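Local atomic coordinates of putative D-alanine N-acetyltransferase of GNAT family (Desulfovibrio desulfuricans subsp. desulfuricans, PDB entry 2R7H), a protein that probably transfers an acyl group, most likely acetyl from acetyl-coenzyme A, to an as yet unproven acceptor, as a member of the GNAT acetyltransferase family. Residues B[128-138]-B[166-177]; B[19-27]-B[111-122]. All coordinates share one frame; numbering follows the deposited sequence. Where two conformers were deposited one is given.

Overall arrangement
Both contacts involve the same mixed sheet of the GNAT fold, and their centres lie about 19 Å apart. Contact 2 comes first along the chain: it sets the edge strand 21-23 against helix 111-125. That helix leads directly into strand 130-136, which pairs with the last strand, 167-175, in contact 1, so the two contacts follow in series. They also touch: L131 of contact 1 packs on L116 and V119 of the helix, while L174 and V176 pack on V120. One helix therefore lies against the sheet and touches both the N-terminal edge strand and the C-terminal strand pair.

Contact 1: B[128-138]-B[166-177]; sequences GRLLFAETSGI and GDDKIIYRLEVA
Strands 130-136 and 167-175 pair antiparallel in the C-terminal half of the GNAT sheet, in register from L130 with E175 to S136 with K169. L131/L174, A133/Y172 and T135/I170 are the hydrogen-bonded pairs; Y172 N reaches A133 O at 2.8 Å with an angle of 168° at the hydrogen. R173 runs beside F132, its CG 3.9 Å from F132 CE1, the ring and guanidinium planes 78° apart. CD2 of L130 sits over one guanidinium face, 3.6 Å from R173 NH2, while the carboxylate of E175 meets the R173 edge and E156 takes NH1. Further along, K169 bends at chi3 (71°), bringing NZ within 3.1 Å of E134 OE2 in a salt bridge whose hydrogen bond is weak. At the last pair, S136 OG donates to D167 OD1 at 2.5 Å, so short that the exact length is doubtful. The same OG accepts from I138 N, forming an ST turn. The face of A133, T135 and Y172 packs under helix 142-150, where E149 bonds the Y172 hydroxyl. On the other face, F132 meets F162 of the second subunit; strands 94-102 and 154-159 flank the pair.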
loop_
_atom_site.group_PDB
_atom_site.type_symbol
_atom_site.label_atom_id
_atom_site.label_comp_id
_atom_site.label_asym_id
_atom_site.label_seq_id
_atom_site.Cartn_x
_atom_site.Cartn_y
_atom_site.Cartn_z
ATOM N N GLY B 128 16.902 0.656 -8.442
ATOM C CA GLY B 128 15.616 1.329 -8.491
ATOM C C GLY B 128 15.489 2.367 -9.586
ATOM O O GLY B 128 16.468 3.026 -9.947
ATOM N N ARG B 129 14.276 2.461 -10.134
ATOM C CA ARG B 129 13.890 3.397 -11.167
ATOM C C ARG B 129 13.064 4.536 -10.602
ATOM O O ARG B 129 13.208 5.658 -11.061
ATOM C CB ARG B 129 12.981 2.687 -12.196
ATOM C CG ARG B 129 13.562 1.420 -12.809
ATOM C CD ARG B 129 12.567 0.622 -13.672
ATOM N NE ARG B 129 11.396 0.189 -12.904
ATOM C CZ ARG B 129 10.185 0.737 -12.960
ATOM N NH1 ARG B 129 9.902 1.743 -13.781
ATOM N NH2 ARG B 129 9.222 0.258 -12.205
ATOM N N LEU B 130 12.177 4.232 -9.635
ATOM C CA LEU B 130 11.241 5.201 -9.060
ATOM C C LEU B 130 11.178 5.225 -7.571
ATOM O O LEU B 130 11.316 4.206 -6.959
ATOM C CB LEU B 130 9.828 4.847 -9.529
ATOM C CG LEU B 130 9.564 4.947 -11.040
ATOM C CD1 LEU B 130 8.216 4.266 -11.440
ATOM C CD2 LEU B 130 9.629 6.383 -11.345
ATOM N N LEU B 131 10.943 6.406 -7.019
ATOM C CA LEU B 131 10.752 6.573 -5.578
ATOM C C LEU B 131 9.465 7.358 -5.467
ATOM O O LEU B 131 9.371 8.462 -6.033
ATOM C CB LEU B 131 11.861 7.365 -4.891
ATOM C CG LEU B 131 11.724 7.592 -3.375
ATOM C CD1 LEU B 131 11.650 6.274 -2.650
ATOM C CD2 LEU B 131 12.865 8.460 -2.785
ATOM N N PHE B 132 8.493 6.779 -4.759
ATOM C CA PHE B 132 7.231 7.428 -4.545
ATOM C C PHE B 132 7.077 7.894 -3.100
ATOM O O PHE B 132 7.563 7.254 -2.210
ATOM C CB PHE B 132 6.053 6.505 -4.897
ATOM C CG PHE B 132 5.878 6.291 -6.361
ATOM C CD1 PHE B 132 5.243 7.250 -7.138
ATOM C CD2 PHE B 132 6.390 5.172 -6.983
ATOM C CE1 PHE B 132 5.096 7.046 -8.456
ATOM C CE2 PHE B 132 6.272 4.986 -8.283
ATOM C CZ PHE B 132 5.600 5.919 -9.050
ATOM N N ALA B 133 6.433 9.058 -2.931
ATOM C CA ALA B 133 6.095 9.626 -1.618
ATOM C C ALA B 133 4.630 10.039 -1.645
ATOM O O ALA B 133 4.173 10.653 -2.582
ATOM C CB ALA B 133 7.005 10.835 -1.234
ATOM N N GLU B 134 3.907 9.771 -0.582
ATOM C CA GLU B 134 2.486 10.138 -0.495
ATOM C C GLU B 134 2.290 11.103 0.648
ATOM O O GLU B 134 2.901 10.936 1.693
ATOM C CB GLU B 134 1.643 8.897 -0.200
ATOM C CG GLU B 134 1.809 7.827 -1.190
ATOM C CD GLU B 134 0.888 6.651 -0.943
ATOM O OE1 GLU B 134 0.517 6.396 0.217
ATOM O OE2 GLU B 134 0.568 5.978 -1.922
ATOM N N THR B 135 1.468 12.129 0.448
ATOM C CA THR B 135 1.177 13.028 1.532
ATOM C C THR B 135 -0.259 13.526 1.413
ATOM O O THR B 135 -0.994 13.156 0.472
ATOM C CB THR B 135 2.227 14.171 1.657
ATOM O OG1 THR B 135 2.045 14.815 2.915
ATOM C CG2 THR B 135 2.119 15.174 0.515
ATOM N N SER B 136 -0.653 14.330 2.385
ATOM C CA SER B 136 -1.992 14.896 2.453
ATOM C C SER B 136 -2.075 16.234 1.734
ATOM O O SER B 136 -1.100 16.954 1.601
ATOM C CB SER B 136 -2.426 15.033 3.910
ATOM O OG SER B 136 -3.565 15.835 4.022
ATOM N N GLY B 137 -3.265 16.565 1.274
ATOM C CA GLY B 137 -3.497 17.826 0.576
ATOM C C GLY B 137 -3.928 18.983 1.460
ATOM O O GLY B 137 -4.165 20.072 0.918
ATOM N N ILE B 138 -4.017 18.764 2.787
ATOM C CA ILE B 138 -4.430 19.809 3.740
ATOM C C ILE B 138 -3.330 20.853 4.005
ATOM O O ILE B 138 -2.134 20.583 3.822
ATOM C CB ILE B 138 -5.026 19.238 5.093
ATOM C CG1 ILE B 138 -3.986 18.544 5.970
ATOM C CG2 ILE B 138 -6.232 18.364 4.847
ATOM C CD1 ILE B 138 -4.592 17.997 7.272
ATOM N N GLY B 166 -12.493 16.140 2.515
ATOM C CA GLY B 166 -11.594 17.278 2.411
ATOM C C GLY B 166 -10.097 16.999 2.579
ATOM O O GLY B 166 -9.311 17.936 2.515
ATOM N N ASP B 167 -9.680 15.733 2.755
ATOM C CA ASP B 167 -8.271 15.376 2.950
ATOM C C ASP B 167 -7.821 14.403 1.821
ATOM O O ASP B 167 -7.973 13.207 1.905
ATOM C CB ASP B 167 -8.087 14.779 4.337
ATOM C CG ASP B 167 -6.640 14.664 4.736
ATOM O OD1 ASP B 167 -5.753 14.718 3.871
ATOM O OD2 ASP B 167 -6.369 14.535 5.942
ATOM N N ASP B 168 -7.251 14.985 0.775
ATOM C CA ASP B 168 -6.794 14.264 -0.406
ATOM C C ASP B 168 -5.420 13.671 -0.234
ATOM O O ASP B 168 -4.631 14.207 0.538
ATOM C CB ASP B 168 -6.684 15.230 -1.578
ATOM C CG ASP B 168 -7.991 15.928 -1.905
ATOM O OD1 ASP B 168 -9.066 15.498 -1.429
ATOM O OD2 ASP B 168 -7.914 16.917 -2.652
ATOM N N LYS B 169 -5.144 12.567 -0.945
ATOM C CA LYS B 169 -3.818 11.963 -0.922
ATOM C C LYS B 169 -3.187 12.427 -2.194
ATOM O O LYS B 169 -3.822 12.288 -3.241
ATOM C CB LYS B 169 -3.842 10.423 -0.926
ATOM C CG LYS B 169 -2.386 9.827 -0.837
ATOM C CD LYS B 169 -2.349 8.378 -0.483
ATOM C CE LYS B 169 -2.804 7.488 -1.531
ATOM N NZ LYS B 169 -2.476 6.058 -1.150
ATOM N N ILE B 170 -1.966 12.977 -2.113
ATOM C CA ILE B 170 -1.216 13.423 -3.294
ATOM C C ILE B 170 -0.042 12.447 -3.397
ATOM O O ILE B 170 0.641 12.199 -2.392
ATOM C CB ILE B 170 -0.672 14.873 -3.241
ATOM C CG1 ILE B 170 -1.790 15.921 -3.135
ATOM C CG2 ILE B 170 0.113 15.187 -4.564
ATOM C CD1 ILE B 170 -2.579 15.872 -1.928
ATOM N N ILE B 171 0.171 11.889 -4.589
ATOM C CA ILE B 171 1.257 10.921 -4.825
ATOM C C ILE B 171 2.300 11.627 -5.668
ATOM O O ILE B 171 2.003 12.127 -6.776
ATOM C CB ILE B 171 0.794 9.613 -5.505
ATOM C CG1 ILE B 171 -0.345 8.941 -4.706
ATOM C CG2 ILE B 171 1.983 8.643 -5.607
ATOM C CD1 ILE B 171 -0.980 7.693 -5.370
ATOM N N TYR B 172 3.505 11.717 -5.094
ATOM C CA TYR B 172 4.654 12.360 -5.672
ATOM C C TYR B 172 5.582 11.319 -6.232
ATOM O O TYR B 172 5.858 10.307 -5.616
ATOM C CB TYR B 172 5.370 13.234 -4.607
ATOM C CG TYR B 172 4.677 14.543 -4.359
ATOM C CD1 TYR B 172 4.877 15.628 -5.222
ATOM C CD2 TYR B 172 3.853 14.721 -3.271
ATOM C CE1 TYR B 172 4.241 16.832 -5.016
ATOM C CE2 TYR B 172 3.224 15.934 -3.065
ATOM C CZ TYR B 172 3.412 16.965 -3.930
ATOM O OH TYR B 172 2.759 18.136 -3.700
ATOM N N ARG B 173 6.101 11.591 -7.405
ATOM C CA ARG B 173 6.979 10.683 -8.119
ATOM C C ARG B 173 8.405 11.249 -8.296
ATOM O O ARG B 173 8.548 12.397 -8.672
ATOM C CB ARG B 173 6.394 10.563 -9.531
ATOM C CG ARG B 173 7.116 9.641 -10.518
ATOM C CD ARG B 173 6.731 10.042 -11.890
ATOM N NE ARG B 173 7.328 9.167 -12.879
ATOM C CZ ARG B 173 6.852 7.979 -13.211
ATOM N NH1 ARG B 173 5.789 7.449 -12.590
ATOM N NH2 ARG B 173 7.499 7.291 -14.138
ATOM N N LEU B 174 9.438 10.440 -8.031
ATOM C CA LEU B 174 10.824 10.860 -8.328
ATOM C C LEU B 174 11.440 9.776 -9.196
ATOM O O LEU B 174 11.487 8.619 -8.806
ATOM C CB LEU B 174 11.691 11.011 -7.082
ATOM C CG LEU B 174 13.130 11.539 -7.254
ATOM C CD1 LEU B 174 13.132 12.999 -7.623
ATOM C CD2 LEU B 174 13.878 11.389 -5.970
ATOM N N GLU B 175 11.860 10.130 -10.399
ATOM C CA GLU B 175 12.543 9.186 -11.292
ATOM C C GLU B 175 13.983 9.231 -10.815
ATOM O O GLU B 175 14.602 10.308 -10.730
ATOM C CB GLU B 175 12.410 9.592 -12.744
ATOM C CG GLU B 175 10.950 9.560 -13.186
ATOM C CD GLU B 175 10.702 9.882 -14.622
ATOM O OE1 GLU B 175 11.667 9.951 -15.401
ATOM O OE2 GLU B 175 9.514 10.057 -14.979
ATOM N N VAL B 176 14.479 8.055 -10.459
ATOM C CA VAL B 176 15.825 7.815 -9.891
ATOM C C VAL B 176 16.897 7.308 -10.895
ATOM O O VAL B 176 18.111 7.424 -10.649
ATOM C CB VAL B 176 15.660 6.888 -8.627
ATOM C CG1 VAL B 176 16.727 5.897 -8.497
ATOM C CG2 VAL B 176 15.434 7.734 -7.341
ATOM N N ALA B 177 16.458 6.787 -12.031
ATOM C CA ALA B 177 17.353 6.278 -13.042
ATOM C C ALA B 177 16.648 6.451 -14.376
ATOM O O ALA B 177 15.833 7.381 -14.514
ATOM C CB ALA B 177 17.669 4.815 -12.767
ATOM O OXT ALA B 177 16.854 5.685 -15.325
#

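Contact 2: B[19-27]-B[111-122]; sequences AVAFRRQVL and LGRALLAEVVHD
R24 reaches from the end of edge strand 21-23 to helix 111-125, which packs on the GNAT sheet, and closes a salt-bridge network with E118 and D122. From CB, which points toward the helix, the chain turns at chi2 (69°); CG then lies 3.9 Å and CD 4.0 Å from D122 OD2. NE donates to that same oxygen at 3.0 Å, on its syn lone pair and in the guanidinium plane. CZ faces the D122 carboxylate, about equally far from both oxygens. NH1 comes no nearer than 4.0 Å to E118 OE1. NH2 bonds D122 OD1, tilted out of both planes, so the aspartate is gripped side-on by two nitrogens, one to each oxygen. NH2 also donates to OE1 of E118, one turn back along the helix, at 3.2 Å; this bond is nearly straight (170°) and uses the anti lone pair. The E118 carboxylate stands almost perpendicular to the guanidinium.

Toward the start of the helix the contact is apolar. F22 lays its ring against the helix, with CG of E118 centred over one face in a CH-pi contact, 3.9 Å from the ring centroid. V20 CG1, two residues earlier in the chain, lies off-centre over the opposite face. At the ring edge F22 CE1 meets L115 CD2 at 3.7 Å. F22 CZ touches the methyl of A114. V20 CG1 also reaches L111 CD1, whose leucine packs down on A73 of strand 69-75 and A80 of strand 78-87. E118 thus serves both halves, its methylene in CH-pi contact with F22 and its carboxylate accepting from R24 NH2. D122 has one further partner: H121 ND1 donates in its ring plane to D122 OD1, 2.8 Å away, the same oxygen that R24 NH2 holds.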
loop_
_atom_site.group_PDB
_atom_site.type_symbol
_atom_site.label_atom_id
_atom_site.label_comp_id
_atom_site.label_asym_id
_atom_site.label_seq_id
_atom_site.Cartn_x
_atom_site.Cartn_y
_atom_site.Cartn_z
ATOM N N ALA B 19 28.904 17.919 12.858
ATOM C CA ALA B 19 29.153 16.804 11.913
ATOM C C ALA B 19 28.032 15.755 12.027
ATOM O O ALA B 19 27.885 15.095 13.070
ATOM C CB ALA B 19 30.510 16.168 12.186
ATOM N N VAL B 20 27.228 15.628 10.969
ATOM C CA VAL B 20 26.148 14.646 10.923
ATOM C C VAL B 20 26.678 13.368 10.295
ATOM O O VAL B 20 27.355 13.440 9.258
ATOM C CB VAL B 20 24.973 15.125 10.063
ATOM C CG1 VAL B 20 23.925 14.032 9.957
ATOM C CG2 VAL B 20 24.379 16.374 10.646
ATOM N N ALA B 21 26.412 12.216 10.915
ATOM C CA ALA B 21 26.815 10.906 10.360
ATOM C C ALA B 21 25.541 10.152 9.931
ATOM O O ALA B 21 24.554 10.151 10.670
ATOM C CB ALA B 21 27.579 10.086 11.378
ATOM N N PHE B 22 25.574 9.516 8.762
ATOM C CA PHE B 22 24.442 8.724 8.248
ATOM C C PHE B 22 24.719 7.249 8.516
ATOM O O PHE B 22 25.804 6.767 8.200
ATOM C CB PHE B 22 24.175 9.009 6.778
ATOM C CG PHE B 22 23.765 10.413 6.541
ATOM C CD1 PHE B 22 22.496 10.833 6.917
ATOM C CD2 PHE B 22 24.624 11.327 5.973
ATOM C CE1 PHE B 22 22.101 12.129 6.716
ATOM C CE2 PHE B 22 24.223 12.644 5.774
ATOM C CZ PHE B 22 22.956 13.039 6.153
ATOM N N ARG B 23 23.765 6.556 9.135
ATOM C CA ARG B 23 23.912 5.139 9.487
ATOM C C ARG B 23 22.709 4.365 8.965
ATOM O O ARG B 23 21.589 4.835 9.086
ATOM C CB ARG B 23 24.004 5.023 11.012
ATOM C CG ARG B 23 23.984 3.594 11.569
ATOM C CD ARG B 23 24.394 3.514 13.033
ATOM N NE ARG B 23 23.690 4.461 13.904
ATOM C CZ ARG B 23 22.452 4.311 14.379
ATOM N NH1 ARG B 23 21.709 3.273 14.044
ATOM N NH2 ARG B 23 21.932 5.239 15.171
ATOM N N ARG B 24 22.955 3.203 8.376
ATOM C CA ARG B 24 21.907 2.323 7.866
ATOM C C ARG B 24 21.614 1.142 8.771
ATOM O O ARG B 24 20.547 0.556 8.657
ATOM C CB ARG B 24 22.226 1.754 6.488
ATOM C CG ARG B 24 21.964 2.607 5.281
ATOM C CD ARG B 24 22.853 3.738 5.202
ATOM N NE ARG B 24 22.674 4.451 3.947
ATOM C CZ ARG B 24 23.281 5.598 3.675
ATOM N NH1 ARG B 24 24.170 6.156 4.510
ATOM N NH2 ARG B 24 23.037 6.171 2.529
ATOM N N GLN B 25 22.564 0.754 9.625
ATOM C CA GLN B 25 22.387 -0.399 10.517
ATOM C C GLN B 25 21.412 -0.060 11.625
ATOM O O GLN B 25 21.569 0.967 12.233
ATOM C CB GLN B 25 23.736 -0.808 11.147
ATOM C CG GLN B 25 23.689 -2.146 11.927
ATOM C CD GLN B 25 25.024 -2.531 12.567
ATOM O OE1 GLN B 25 25.796 -1.674 13.026
ATOM N NE2 GLN B 25 25.272 -3.837 12.647
ATOM N N VAL B 26 20.428 -0.928 11.878
ATOM C CA VAL B 26 19.440 -0.704 12.922
ATOM C C VAL B 26 19.967 -1.348 14.187
ATOM O O VAL B 26 20.333 -2.523 14.177
ATOM C CB VAL B 26 18.067 -1.304 12.574
ATOM C CG1 VAL B 26 17.077 -1.070 13.699
ATOM C CG2 VAL B 26 17.555 -0.689 11.321
ATOM N N LEU B 27 20.026 -0.561 15.256
ATOM C CA LEU B 27 20.491 -1.000 16.555
ATOM C C LEU B 27 19.279 -1.041 17.498
ATOM O O LEU B 27 18.238 -0.463 17.184
ATOM C CB LEU B 27 21.541 -0.019 17.086
ATOM C CG LEU B 27 22.723 0.244 16.140
ATOM C CD1 LEU B 27 23.650 1.279 16.725
ATOM C CD2 LEU B 27 23.488 -1.023 15.823
ATOM N N LEU B 111 18.946 19.092 6.650
ATOM C CA LEU B 111 19.078 17.677 6.975
ATOM C C LEU B 111 18.018 16.823 6.256
ATOM O O LEU B 111 18.286 15.684 5.888
ATOM C CB LEU B 111 18.965 17.478 8.475
ATOM C CG LEU B 111 19.148 16.057 9.040
ATOM C CD1 LEU B 111 20.524 15.458 8.743
ATOM C CD2 LEU B 111 18.859 16.051 10.525
ATOM N N GLY B 112 16.819 17.378 6.076
ATOM C CA GLY B 112 15.752 16.676 5.381
ATOM C C GLY B 112 16.209 16.338 3.977
ATOM O O GLY B 112 16.072 15.176 3.562
ATOM N N ARG B 113 16.724 17.339 3.253
ATOM C CA ARG B 113 17.242 17.145 1.873
ATOM C C ARG B 113 18.435 16.182 1.831
ATOM O O ARG B 113 18.541 15.414 0.883
ATOM C CB ARG B 113 17.419 18.464 1.032
ATOM C CG ARG B 113 17.832 19.781 1.755
ATOM C CD ARG B 113 17.911 21.036 0.855
ATOM N NE ARG B 113 19.215 21.316 0.253
ATOM C CZ ARG B 113 20.070 22.210 0.748
ATOM N N ALA B 114 19.278 16.204 2.868
ATOM C CA ALA B 114 20.429 15.309 3.010
ATOM C C ALA B 114 19.964 13.863 3.209
ATOM O O ALA B 114 20.530 12.943 2.634
ATOM C CB ALA B 114 21.289 15.727 4.199
ATOM N N LEU B 115 18.959 13.666 4.060
ATOM C CA LEU B 115 18.392 12.335 4.278
ATOM C C LEU B 115 17.757 11.789 3.002
ATOM O O LEU B 115 17.974 10.629 2.673
ATOM C CB LEU B 115 17.402 12.334 5.445
ATOM C CG LEU B 115 18.022 12.317 6.828
ATOM C CD1 LEU B 115 16.996 12.794 7.911
ATOM C CD2 LEU B 115 18.585 10.938 7.145
ATOM N N LEU B 116 16.996 12.601 2.283
ATOM C CA LEU B 116 16.406 12.158 1.019
ATOM C C LEU B 116 17.524 11.783 0.004
ATOM O O LEU B 116 17.383 10.815 -0.739
ATOM C CB LEU B 116 15.533 13.240 0.404
ATOM C CG LEU B 116 14.923 12.982 -0.976
ATOM C CD1 LEU B 116 13.934 11.793 -1.051
ATOM C CD2 LEU B 116 14.268 14.242 -1.468
ATOM N N ALA B 117 18.586 12.603 -0.081
ATOM C CA ALA B 117 19.705 12.295 -0.985
ATOM C C ALA B 117 20.306 10.900 -0.665
ATOM O O ALA B 117 20.665 10.125 -1.561
ATOM C CB ALA B 117 20.762 13.404 -0.936
ATOM N N GLU B 118 20.391 10.560 0.606
ATOM C CA GLU B 118 20.915 9.247 0.967
ATOM C C GLU B 118 19.967 8.097 0.565
ATOM O O GLU B 118 20.418 7.021 0.128
ATOM C CB GLU B 118 21.237 9.203 2.468
ATOM C CG GLU B 118 22.311 10.189 2.923
ATOM C CD GLU B 118 23.604 10.158 2.101
ATOM O OE1 GLU B 118 24.119 9.073 1.829
ATOM O OE2 GLU B 118 24.091 11.248 1.736
ATOM N N VAL B 119 18.656 8.294 0.763
ATOM C CA VAL B 119 17.681 7.292 0.373
ATOM C C VAL B 119 17.779 7.061 -1.127
ATOM O O VAL B 119 17.742 5.928 -1.575
ATOM C CB VAL B 119 16.237 7.721 0.748
ATOM C CG1 VAL B 119 15.230 6.863 0.024
ATOM C CG2 VAL B 119 16.081 7.726 2.330
ATOM N N VAL B 120 17.858 8.149 -1.897
ATOM C CA VAL B 120 17.963 8.079 -3.367
ATOM C C VAL B 120 19.233 7.341 -3.807
ATOM O O VAL B 120 19.181 6.558 -4.718
ATOM C CB VAL B 120 17.884 9.461 -3.999
ATOM C CG1 VAL B 120 18.271 9.437 -5.463
ATOM C CG2 VAL B 120 16.495 10.014 -3.801
ATOM N N HIS B 121 20.343 7.575 -3.107
ATOM C CA HIS B 121 21.597 6.884 -3.361
ATOM C C HIS B 121 21.399 5.392 -3.181
ATOM O O HIS B 121 21.775 4.587 -4.033
ATOM C CB HIS B 121 22.650 7.382 -2.370
ATOM C CG HIS B 121 23.859 6.512 -2.260
ATOM N ND1 HIS B 121 23.922 5.437 -1.399
ATOM C CD2 HIS B 121 25.071 6.580 -2.867
ATOM C CE1 HIS B 121 25.110 4.865 -1.496
ATOM N NE2 HIS B 121 25.827 5.546 -2.373
ATOM N N ASP B 122 20.787 5.022 -2.065
ATOM C CA ASP B 122 20.550 3.609 -1.751
ATOM C C ASP B 122 19.626 2.893 -2.703
ATOM O O ASP B 122 19.857 1.742 -3.010
ATOM C CB ASP B 122 20.028 3.435 -0.336
ATOM C CG ASP B 122 21.000 3.853 0.707
ATOM O OD1 ASP B 122 22.167 4.209 0.389
ATOM O OD2 ASP B 122 20.593 3.807 1.878
#